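Local atomic coordinates of glycosyl hydrolase, family 31/fibronectin type III domain protein (Clostridium perfringens, PDB entry 4LKS), a protein that probably binds galactose-containing glycans through a calcium-containing, family 32 carbohydrate-binding beta-sandwich module, seen here holding beta-D-galactose. Residues S33-D38 with S54-A59; D71-L76 with T135-Y140; S87-V92 with L149-N154. One frame throughout, in Å; residues are numbered along the deposited sequence.

Contact 1 of 3, residues S33-D38 with S54-A59; sequences SEADRD and SAYQAA. With GAL (beta-D-galactopyranose), chain D.
Asp-36 reaches across to Tyr-56, whose phenol OH donates to Asp-36 OD2 at 2.7 Å. The carboxylate oxygen receives it on its syn side and lies at the edge of the ring, near its plane, which leaves the face to the sugar. The carboxylate itself is turned 69° from the plane of the ring. Over one face of Tyr-56 lies galactose, with C5 above the ring centre, 3.6 Å from the plane. C6 lies toward the CB end of the ring, 3.5 Å from Tyr-56 CD1. C5 and C6 pack on the ring, with the C5-H leaning obliquely toward it, consistent with CH-pi packing. The methyl of Ala-35 approaches the same ring obliquely, its CB 3.5 Å from Tyr-56 CE2. An aromatic platform on a loop at the end of a beta-sandwich is a familiar means of sugar recognition in carbohydrate-binding modules; here Tyr-56 provides it from the loop after the short strand 52-53, while 33-38 lies in the loop before that strand. Behind the platform the 33-38 loop is shaped by a type II' turn from Ala-35 to Asp-38, closed by the bond from Asp-38 N to Ala-35 O, which places Asp-36 beside the phenol. Further from the sugar, Ser-33 OG accepts the backbone N-H of Ala-55 at 2.9 Å in an almost straight bond (173°) and also packs against Ala-55 CB at 3.5 Å. This serine thus ties the start of one loop to the residue preceding the platform. Ser-54 turns its own hydroxyl the other way, to the backbone N of Ala-157. His-53, itself hydrogen-bonded to galactose, meets the Tyr-56 ring with its plane inclined at about 70°.

Contact 2 of 3, residues D71-L76 with T135-Y140; sequences DKAYDL and TINAQY
Asn-137 and Asp-75 form a non-hydrogen-bonded antiparallel pair whose side chains bridge the gap the backbone leaves. From Asn-137 CB, which lies 3.4 Å from Asp-75 OD1, CG runs anti to the backbone N (chi1 -177°). At the tip, Asn-137 OD1 rests 3.6 Å from the methyl CB of Ala-73, and ND2 donates to Asp-75 OD1 at 2.9 Å, nearly along the C-O axis. A water accepts from the same Asn-137 ND2 at 2.9 Å and donates to Ala-73 O, which adds a second, solvent-mediated link. The backbones on either side of this pair are joined by two-way bonds, Tyr-74 with Ala-138 and Leu-76 with Ile-136. On the opposite face Leu-76 CD1 packs 4.1 Å from Ala-138 CB. Beyond the ladder Gln-139 CG lies against Lys-72 O at 3.7 Å, a buried carbonyl that finds no polar partner, while Gln-139 NE2 bonds to Leu-70 O. Strands 73-82 and 129-138 are neighbours in the four-stranded sheet, with 129-138 outermost; Ile-136 and Ala-138 touch Thr-99 of the five-stranded sheet. The chain then turns a corner at Gln-139 into strand 140-148, and Gln-139 and Tyr-140 together face Ser-100 in a classic beta bulge.

Contact 3 of 3, residues S87-V92 with L149-N154; sequences SRNGHV and LGDTNN. With GAL (beta-D-galactopyranose), chain D.
Asn-89 and Asp-151 grip each other twice: Asp-151 N donates to Asn-89 OD1 at 3.0 Å, and Asn-89 ND2 returns a bond to Asp-151 OD2 at 3.0 Å. The second is nearly straight (168°) and lies in the amide plane, and it meets OD2 from above the carboxylate plane; the two planes are 83° apart. Fixed in this way, the amide presents ND2 to galactose as well, 3.0 Å from GAL O4, with a weak bond to GAL O5. Backbone bonds add to the buried part. Gly-90 N donates to Leu-149 O at 2.8 Å and Leu-149 N to His-91 O, while a type II turn from Arg-88 to His-91 brings Gly-90 to a conformation in which a side chain would jam against the preceding carbonyl. Gly-150 CA lies 3.3 Å from Asn-89 OD1. Toward solvent the packing gives way to charge and water. Arg-88 bends at chi2 (99°), bringing CD alongside Gly-150 CA; beyond it the guanidinium lies over the Gly-150 peptide, with Gly-150 O above the group's centre. Arg-88 NH2 forms a salt bridge with OD1 of the exposed Asp-151 at 3.0 Å, and a water accepts from Arg-88 NE at 2.9 Å and donates to Asn-89 OD1. Both segments are loops: 87-92 leads from strand 73-82 into the short strand 92-93, and the 149-154 loop joins strand 140-148 to strand 158-166, so loops following strands of both sheets meet here; Gly-90 also pairs through its backbone with Ser-158 at the start of 158-166.

Contacts 1 and 3 supply two sides of one sugar site. Their centres are 13 Å apart and their nearest atoms about 7 Å apart; they do not touch each other, but both touch the galactose, contact 1 with an aromatic face and contact 3 with an amide donor. His-53 and Arg-84 add further hydrogen bonds, and Tyr-156 completes the pocket, touching side chains of both contacts. Contact 2 belongs to the opposite end of the sandwich, its centre 29 Å from that of contact 1 and 30 Å from that of contact 3. Strand 73-82 nevertheless connects the two ends: it begins in contact 2 and leads toward the 87-92 loop.

Contact 1 of 3, residues S33-D38 with S54-A59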
loop_
_atom_site.group_PDB
_atom_site.type_symbol
_atom_site.label_atom_id
_atom_site.label_comp_id
_atom_site.label_asym_id
_atom_site.label_seq_id
_atom_site.Cartn_x
_atom_site.Cartn_y
_atom_site.Cartn_z
ATOM N N SER A 33 -2.865 9.833 -8.199
ATOM C CA SER A 33 -4.034 9.859 -9.060
ATOM C C SER A 33 -5.000 8.774 -8.619
ATOM O O SER A 33 -4.639 7.901 -7.815
ATOM C CB SER A 33 -3.631 9.672 -10.520
ATOM O OG SER A 33 -3.004 8.427 -10.748
ATOM N N GLU A 34 -6.221 8.840 -9.140
ATOM C CA GLU A 34 -7.276 7.887 -8.828
ATOM C C GLU A 34 -8.072 7.664 -10.109
ATOM O O GLU A 34 -8.312 8.604 -10.864
ATOM C CB GLU A 34 -8.197 8.442 -7.738
ATOM C CG GLU A 34 -7.522 8.700 -6.390
ATOM C CD GLU A 34 -8.328 9.638 -5.517
ATOM O OE1 GLU A 34 -8.327 10.859 -5.796
ATOM O OE2 GLU A 34 -8.981 9.166 -4.565
ATOM N N ALA A 35 -8.470 6.422 -10.357
ATOM C CA ALA A 35 -9.263 6.083 -11.537
ATOM C C ALA A 35 -10.663 5.679 -11.132
ATOM O O ALA A 35 -10.855 5.075 -10.078
ATOM C CB ALA A 35 -8.624 4.950 -12.291
ATOM N N ASP A 36 -11.634 5.992 -11.986
ATOM C CA ASP A 36 -12.982 5.448 -11.843
ATOM C C ASP A 36 -13.550 5.774 -10.461
ATOM O O ASP A 36 -13.497 6.930 -10.039
ATOM C CB ASP A 36 -12.954 3.945 -12.127
ATOM C CG ASP A 36 -12.356 3.624 -13.481
ATOM O OD1 ASP A 36 -12.537 4.443 -14.410
ATOM O OD2 ASP A 36 -11.717 2.562 -13.625
ATOM N N ARG A 37 -14.077 4.775 -9.751
ATOM C CA ARG A 37 -14.511 4.999 -8.367
ATOM C C ARG A 37 -13.562 4.331 -7.377
ATOM O O ARG A 37 -13.910 4.085 -6.220
ATOM C CB ARG A 37 -15.949 4.532 -8.139
ATOM C CG ARG A 37 -16.958 5.263 -9.005
ATOM C CD ARG A 37 -18.383 4.857 -8.664
ATOM N NE ARG A 37 -19.309 5.257 -9.721
ATOM C CZ ARG A 37 -19.503 4.555 -10.832
ATOM N NH1 ARG A 37 -18.856 3.412 -11.020
ATOM N NH2 ARG A 37 -20.358 4.986 -11.753
ATOM N N ASP A 38 -12.347 4.076 -7.847
ATOM C CA ASP A 38 -11.339 3.399 -7.040
ATOM C C ASP A 38 -10.506 4.408 -6.258
ATOM O O ASP A 38 -9.292 4.573 -6.476
ATOM C CB ASP A 38 -10.494 2.490 -7.925
ATOM C CG ASP A 38 -11.312 1.374 -8.548
ATOM O OD1 ASP A 38 -12.390 1.037 -8.005
ATOM O OD2 ASP A 38 -10.871 0.823 -9.573
ATOM N N SER A 54 -4.689 3.779 -9.414
ATOM C CA SER A 54 -4.180 5.012 -9.994
ATOM C C SER A 54 -4.678 5.137 -11.439
ATOM O O SER A 54 -5.217 4.178 -12.010
ATOM C CB SER A 54 -2.639 5.072 -9.900
ATOM O OG SER A 54 -1.998 4.080 -10.683
ATOM N N ALA A 55 -4.507 6.318 -12.018
ATOM C CA ALA A 55 -5.001 6.578 -13.375
ATOM C C ALA A 55 -4.296 5.701 -14.403
ATOM O O ALA A 55 -3.129 5.344 -14.235
ATOM C CB ALA A 55 -4.858 8.055 -13.718
ATOM N N TYR A 56 -5.004 5.345 -15.477
ATOM C CA TYR A 56 -4.460 4.393 -16.442
ATOM C C TYR A 56 -4.661 4.815 -17.894
ATOM O O TYR A 56 -4.738 3.973 -18.792
ATOM C CB TYR A 56 -5.007 2.979 -16.209
ATOM C CG TYR A 56 -6.514 2.842 -16.195
ATOM C CD1 TYR A 56 -7.228 2.639 -17.369
ATOM C CD2 TYR A 56 -7.216 2.871 -15.000
ATOM C CE1 TYR A 56 -8.602 2.489 -17.353
ATOM C CE2 TYR A 56 -8.581 2.725 -14.971
ATOM C CZ TYR A 56 -9.274 2.540 -16.147
ATOM O OH TYR A 56 -10.641 2.391 -16.100
ATOM N N GLN A 57 -4.723 6.120 -18.113
ATOM C CA GLN A 57 -4.711 6.643 -19.472
ATOM C C GLN A 57 -3.327 6.464 -20.084
ATOM O O GLN A 57 -2.358 6.232 -19.367
ATOM C CB GLN A 57 -5.154 8.102 -19.492
ATOM C CG GLN A 57 -6.598 8.273 -19.050
ATOM C CD GLN A 57 -7.515 7.230 -19.670
ATOM O OE1 GLN A 57 -7.550 7.060 -20.891
ATOM N NE2 GLN A 57 -8.251 6.513 -18.827
ATOM N N ALA A 58 -3.241 6.562 -21.409
ATOM C CA ALA A 58 -2.010 6.245 -22.127
ATOM C C ALA A 58 -0.780 6.980 -21.591
ATOM O O ALA A 58 0.320 6.427 -21.566
ATOM C CB ALA A 58 -2.189 6.515 -23.614
ATOM N N ALA A 59 -0.978 8.219 -21.153
ATOM C CA ALA A 59 0.124 9.045 -20.670
ATOM C C ALA A 59 0.513 8.773 -19.217
ATOM O O ALA A 59 1.582 9.196 -18.771
ATOM C CB ALA A 59 -0.207 10.515 -20.855
HETATM C C1 GAL D . -9.584 -2.646 -16.470
HETATM C C2 GAL D . -9.822 -2.606 -14.948
HETATM C C3 GAL D . -9.474 -1.235 -14.387
HETATM C C4 GAL D . -8.019 -0.892 -14.750
HETATM C C5 GAL D . -7.865 -0.950 -16.256
HETATM C C6 GAL D . -6.427 -0.737 -16.736
HETATM O O1 GAL D . -9.785 -3.938 -16.974
HETATM O O2 GAL D . -11.184 -2.876 -14.598
HETATM O O3 GAL D . -9.586 -1.234 -12.967
HETATM O O4 GAL D . -7.137 -1.848 -14.165
HETATM O O5 GAL D . -8.242 -2.253 -16.762
HETATM O O6 GAL D . -6.349 -0.735 -18.156
#

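Contact 2 of 3, residues D71-L76 with T135-Y140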
loop_
_atom_site.group_PDB
_atom_site.type_symbol
_atom_site.label_atom_id
_atom_site.label_comp_id
_atom_site.label_asym_id
_atom_site.label_seq_id
_atom_site.Cartn_x
_atom_site.Cartn_y
_atom_site.Cartn_z
ATOM N N ASP A 71 -4.473 8.284 13.210
ATOM C CA ASP A 71 -5.192 9.221 14.081
ATOM C C ASP A 71 -4.269 9.918 15.085
ATOM O O ASP A 71 -4.583 11.004 15.585
ATOM C CB ASP A 71 -6.352 8.527 14.795
ATOM C CG ASP A 71 -5.887 7.532 15.828
ATOM O OD1 ASP A 71 -5.134 6.603 15.469
ATOM O OD2 ASP A 71 -6.271 7.679 17.005
ATOM N N LYS A 72 -3.130 9.289 15.369
ATOM C CA LYS A 72 -2.076 9.859 16.192
ATOM C C LYS A 72 -0.796 9.201 15.708
ATOM O O LYS A 72 -0.844 8.341 14.828
ATOM C CB LYS A 72 -2.315 9.546 17.675
ATOM C CG LYS A 72 -2.450 8.062 17.983
ATOM C CD LYS A 72 -2.596 7.803 19.485
ATOM C CE LYS A 72 -2.989 6.358 19.743
ATOM N NZ LYS A 72 -2.387 5.830 20.997
ATOM N N ALA A 73 0.346 9.604 16.253
ATOM C CA ALA A 73 1.598 8.922 15.942
ATOM C C ALA A 73 1.621 7.541 16.583
ATOM O O ALA A 73 1.196 7.368 17.734
ATOM C CB ALA A 73 2.795 9.742 16.409
ATOM N N TYR A 74 2.126 6.565 15.834
ATOM C CA TYR A 74 2.326 5.213 16.340
ATOM C C TYR A 74 3.753 4.767 16.091
ATOM O O TYR A 74 4.371 5.146 15.088
ATOM C CB TYR A 74 1.411 4.212 15.625
ATOM C CG TYR A 74 -0.055 4.344 15.954
ATOM C CD1 TYR A 74 -0.859 5.239 15.266
ATOM C CD2 TYR A 74 -0.632 3.557 16.949
ATOM C CE1 TYR A 74 -2.207 5.356 15.560
ATOM C CE2 TYR A 74 -1.974 3.664 17.251
ATOM C CZ TYR A 74 -2.755 4.565 16.554
ATOM O OH TYR A 74 -4.099 4.673 16.852
ATOM N N ASP A 75 4.265 3.915 16.970
ATOM C CA ASP A 75 5.514 3.216 16.709
ATOM C C ASP A 75 5.182 2.064 15.770
ATOM O O ASP A 75 4.633 1.044 16.204
ATOM C CB ASP A 75 6.120 2.671 18.004
ATOM C CG ASP A 75 6.545 3.770 18.971
ATOM O OD1 ASP A 75 6.667 4.940 18.558
ATOM O OD2 ASP A 75 6.788 3.445 20.154
ATOM N N LEU A 76 5.465 2.256 14.482
ATOM C CA LEU A 76 5.095 1.277 13.453
ATOM C C LEU A 76 6.239 0.342 13.120
ATOM O O LEU A 76 7.388 0.777 13.046
ATOM C CB LEU A 76 4.704 1.988 12.154
ATOM C CG LEU A 76 3.476 2.897 12.150
ATOM C CD1 LEU A 76 3.313 3.550 10.786
ATOM C CD2 LEU A 76 2.223 2.110 12.491
ATOM N N THR A 135 11.339 -0.347 13.775
ATOM C CA THR A 135 10.309 0.460 14.423
ATOM C C THR A 135 10.552 1.955 14.286
ATOM O O THR A 135 11.630 2.461 14.643
ATOM C CB THR A 135 10.192 0.111 15.913
ATOM O OG1 THR A 135 10.053 -1.308 16.045
ATOM C CG2 THR A 135 8.974 0.804 16.527
ATOM N N ILE A 136 9.557 2.650 13.750
ATOM C CA ILE A 136 9.654 4.090 13.537
ATOM C C ILE A 136 8.337 4.761 13.918
ATOM O O ILE A 136 7.255 4.304 13.560
ATOM C CB ILE A 136 10.082 4.418 12.081
ATOM C CG1 ILE A 136 10.258 5.927 11.883
ATOM C CG2 ILE A 136 9.100 3.820 11.064
ATOM C CD1 ILE A 136 11.087 6.276 10.640
ATOM N N ASN A 137 8.439 5.831 14.697
ATOM C CA ASN A 137 7.274 6.578 15.140
ATOM C C ASN A 137 6.786 7.464 13.999
ATOM O O ASN A 137 7.560 8.221 13.421
ATOM C CB ASN A 137 7.657 7.410 16.363
ATOM C CG ASN A 137 6.488 8.175 16.947
ATOM O OD1 ASN A 137 6.380 9.389 16.777
ATOM N ND2 ASN A 137 5.617 7.471 17.669
ATOM N N ALA A 138 5.504 7.349 13.652
ATOM C CA ALA A 138 4.986 8.007 12.461
ATOM C C ALA A 138 3.502 8.262 12.576
ATOM O O ALA A 138 2.758 7.431 13.119
ATOM C CB ALA A 138 5.251 7.138 11.237
ATOM N N GLN A 139 3.062 9.394 12.032
ATOM C CA GLN A 139 1.628 9.640 11.873
ATOM C C GLN A 139 1.225 9.611 10.393
ATOM O O GLN A 139 0.046 9.599 10.053
ATOM C CB GLN A 139 1.203 10.963 12.523
ATOM C CG GLN A 139 -0.306 11.161 12.480
ATOM C CD GLN A 139 -0.803 12.324 13.310
ATOM O OE1 GLN A 139 -0.022 13.149 13.787
ATOM N NE2 GLN A 139 -2.119 12.399 13.478
ATOM N N TYR A 140 2.215 9.606 9.509
ATOM C CA TYR A 140 1.942 9.518 8.072
ATOM C C TYR A 140 2.854 8.480 7.457
ATOM O O TYR A 140 4.043 8.395 7.802
ATOM C CB TYR A 140 2.191 10.873 7.385
ATOM C CG TYR A 140 1.402 12.009 7.983
ATOM C CD1 TYR A 140 1.864 12.679 9.119
ATOM C CD2 TYR A 140 0.204 12.415 7.415
ATOM C CE1 TYR A 140 1.140 13.718 9.677
ATOM C CE2 TYR A 140 -0.524 13.447 7.964
ATOM C CZ TYR A 140 -0.050 14.093 9.092
ATOM O OH TYR A 140 -0.788 15.122 9.633
HETATM O O HOH W 1 3.627 8.038 19.762
#

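Contact 3 of 3, residues S87-V92 with L149-N154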
loop_
_atom_site.group_PDB
_atom_site.type_symbol
_atom_site.label_atom_id
_atom_site.label_comp_id
_atom_site.label_asym_id
_atom_site.label_seq_id
_atom_site.Cartn_x
_atom_site.Cartn_y
_atom_site.Cartn_z
ATOM N N SER A 87 -8.575 -9.153 -9.915
ATOM C CA SER A 87 -7.785 -8.805 -11.088
ATOM C C SER A 87 -6.349 -8.524 -10.678
ATOM O O SER A 87 -6.101 -8.059 -9.570
ATOM C CB SER A 87 -8.372 -7.564 -11.767
ATOM O OG SER A 87 -7.473 -7.030 -12.725
ATOM N N ARG A 88 -5.407 -8.803 -11.575
ATOM C CA ARG A 88 -3.999 -8.524 -11.321
ATOM C C ARG A 88 -3.650 -7.082 -11.645
ATOM O O ARG A 88 -2.524 -6.634 -11.396
ATOM C CB ARG A 88 -3.123 -9.454 -12.151
ATOM C CG ARG A 88 -3.442 -9.459 -13.650
ATOM C CD ARG A 88 -2.503 -8.571 -14.467
ATOM N NE ARG A 88 -2.888 -8.533 -15.880
ATOM C CZ ARG A 88 -2.189 -9.084 -16.871
ATOM N NH1 ARG A 88 -1.049 -9.713 -16.620
ATOM N NH2 ARG A 88 -2.627 -8.997 -18.120
ATOM N N ASN A 89 -4.610 -6.351 -12.202
ATOM C CA ASN A 89 -4.326 -5.001 -12.655
ATOM C C ASN A 89 -3.936 -4.066 -11.517
ATOM O O ASN A 89 -4.759 -3.707 -10.662
ATOM C CB ASN A 89 -5.484 -4.432 -13.475
ATOM C CG ASN A 89 -5.434 -4.862 -14.926
ATOM O OD1 ASN A 89 -4.588 -5.662 -15.318
ATOM N ND2 ASN A 89 -6.359 -4.344 -15.728
ATOM N N GLY A 90 -2.658 -3.692 -11.524
ATOM C CA GLY A 90 -2.114 -2.788 -10.533
ATOM C C GLY A 90 -1.387 -3.471 -9.393
ATOM O O GLY A 90 -0.952 -2.782 -8.484
ATOM N N HIS A 91 -1.255 -4.799 -9.429
ATOM C CA HIS A 91 -0.493 -5.518 -8.397
ATOM C C HIS A 91 0.904 -4.926 -8.245
ATOM O O HIS A 91 1.664 -4.851 -9.215
ATOM C CB HIS A 91 -0.371 -7.003 -8.735
ATOM C CG HIS A 91 -1.586 -7.809 -8.395
ATOM N ND1 HIS A 91 -1.546 -9.179 -8.267
ATOM C CD2 HIS A 91 -2.862 -7.440 -8.130
ATOM C CE1 HIS A 91 -2.746 -9.625 -7.940
ATOM N NE2 HIS A 91 -3.563 -8.590 -7.853
ATOM N N VAL A 92 1.249 -4.498 -7.037
ATOM C CA VAL A 92 2.532 -3.835 -6.807
ATOM C C VAL A 92 3.633 -4.869 -6.580
ATOM O O VAL A 92 3.496 -5.766 -5.740
ATOM C CB VAL A 92 2.446 -2.887 -5.599
ATOM C CG1 VAL A 92 3.818 -2.323 -5.272
ATOM C CG2 VAL A 92 1.434 -1.760 -5.886
ATOM N N LEU A 149 2.136 -4.867 -11.995
ATOM C CA LEU A 149 1.639 -5.764 -13.038
ATOM C C LEU A 149 0.311 -5.256 -13.575
ATOM O O LEU A 149 -0.374 -4.460 -12.932
ATOM C CB LEU A 149 1.452 -7.169 -12.488
ATOM C CG LEU A 149 2.680 -7.824 -11.866
ATOM C CD1 LEU A 149 2.326 -9.170 -11.276
ATOM C CD2 LEU A 149 3.814 -7.956 -12.864
ATOM N N GLY A 150 -0.059 -5.719 -14.763
ATOM C CA GLY A 150 -1.330 -5.324 -15.342
ATOM C C GLY A 150 -1.381 -5.701 -16.807
ATOM O O GLY A 150 -0.398 -6.217 -17.343
ATOM N N ASP A 151 -2.520 -5.448 -17.448
ATOM C CA ASP A 151 -2.640 -5.661 -18.890
ATOM C C ASP A 151 -1.517 -4.921 -19.594
ATOM O O ASP A 151 -0.976 -5.387 -20.597
ATOM C CB ASP A 151 -4.002 -5.193 -19.391
ATOM C CG ASP A 151 -5.129 -6.035 -18.850
ATOM O OD1 ASP A 151 -4.943 -7.267 -18.747
ATOM O OD2 ASP A 151 -6.196 -5.467 -18.521
ATOM N N THR A 152 -1.165 -3.764 -19.046
ATOM C CA THR A 152 0.121 -3.153 -19.324
ATOM C C THR A 152 0.873 -3.133 -17.998
ATOM O O THR A 152 0.324 -2.694 -16.985
ATOM C CB THR A 152 -0.026 -1.721 -19.846
ATOM O OG1 THR A 152 -0.916 -1.709 -20.971
ATOM C CG2 THR A 152 1.327 -1.180 -20.276
ATOM N N ASN A 153 2.104 -3.634 -17.995
ATOM C CA ASN A 153 2.917 -3.627 -16.780
ATOM C C ASN A 153 3.530 -2.256 -16.518
ATOM O O ASN A 153 3.717 -1.460 -17.443
ATOM C CB ASN A 153 4.023 -4.687 -16.861
ATOM C CG ASN A 153 3.478 -6.100 -16.876
ATOM O OD1 ASN A 153 2.549 -6.425 -16.143
ATOM N ND2 ASN A 153 4.058 -6.952 -17.716
ATOM N N ASN A 154 3.822 -1.978 -15.246
ATOM C CA ASN A 154 4.560 -0.786 -14.851
ATOM C C ASN A 154 3.938 0.547 -15.270
ATOM O O ASN A 154 4.649 1.480 -15.645
ATOM C CB ASN A 154 6.018 -0.875 -15.333
ATOM C CG ASN A 154 6.746 -2.042 -14.734
ATOM O OD1 ASN A 154 6.562 -2.361 -13.562
ATOM N ND2 ASN A 154 7.580 -2.695 -15.532
HETATM C C1 GAL D . -9.584 -2.646 -16.470
HETATM C C2 GAL D . -9.822 -2.606 -14.948
HETATM C C3 GAL D . -9.474 -1.235 -14.387
HETATM C C4 GAL D . -8.019 -0.892 -14.750
HETATM C C5 GAL D . -7.865 -0.950 -16.256
HETATM C C6 GAL D . -6.427 -0.737 -16.736
HETATM O O1 GAL D . -9.785 -3.938 -16.974
HETATM O O2 GAL D . -11.184 -2.876 -14.598
HETATM O O3 GAL D . -9.586 -1.234 -12.967
HETATM O O4 GAL D . -7.137 -1.848 -14.165
HETATM O O5 GAL D . -8.242 -2.253 -16.762
HETATM O O6 GAL D . -6.349 -0.735 -18.156
HETATM O O HOH W 2 -5.676 -8.301 -16.570
#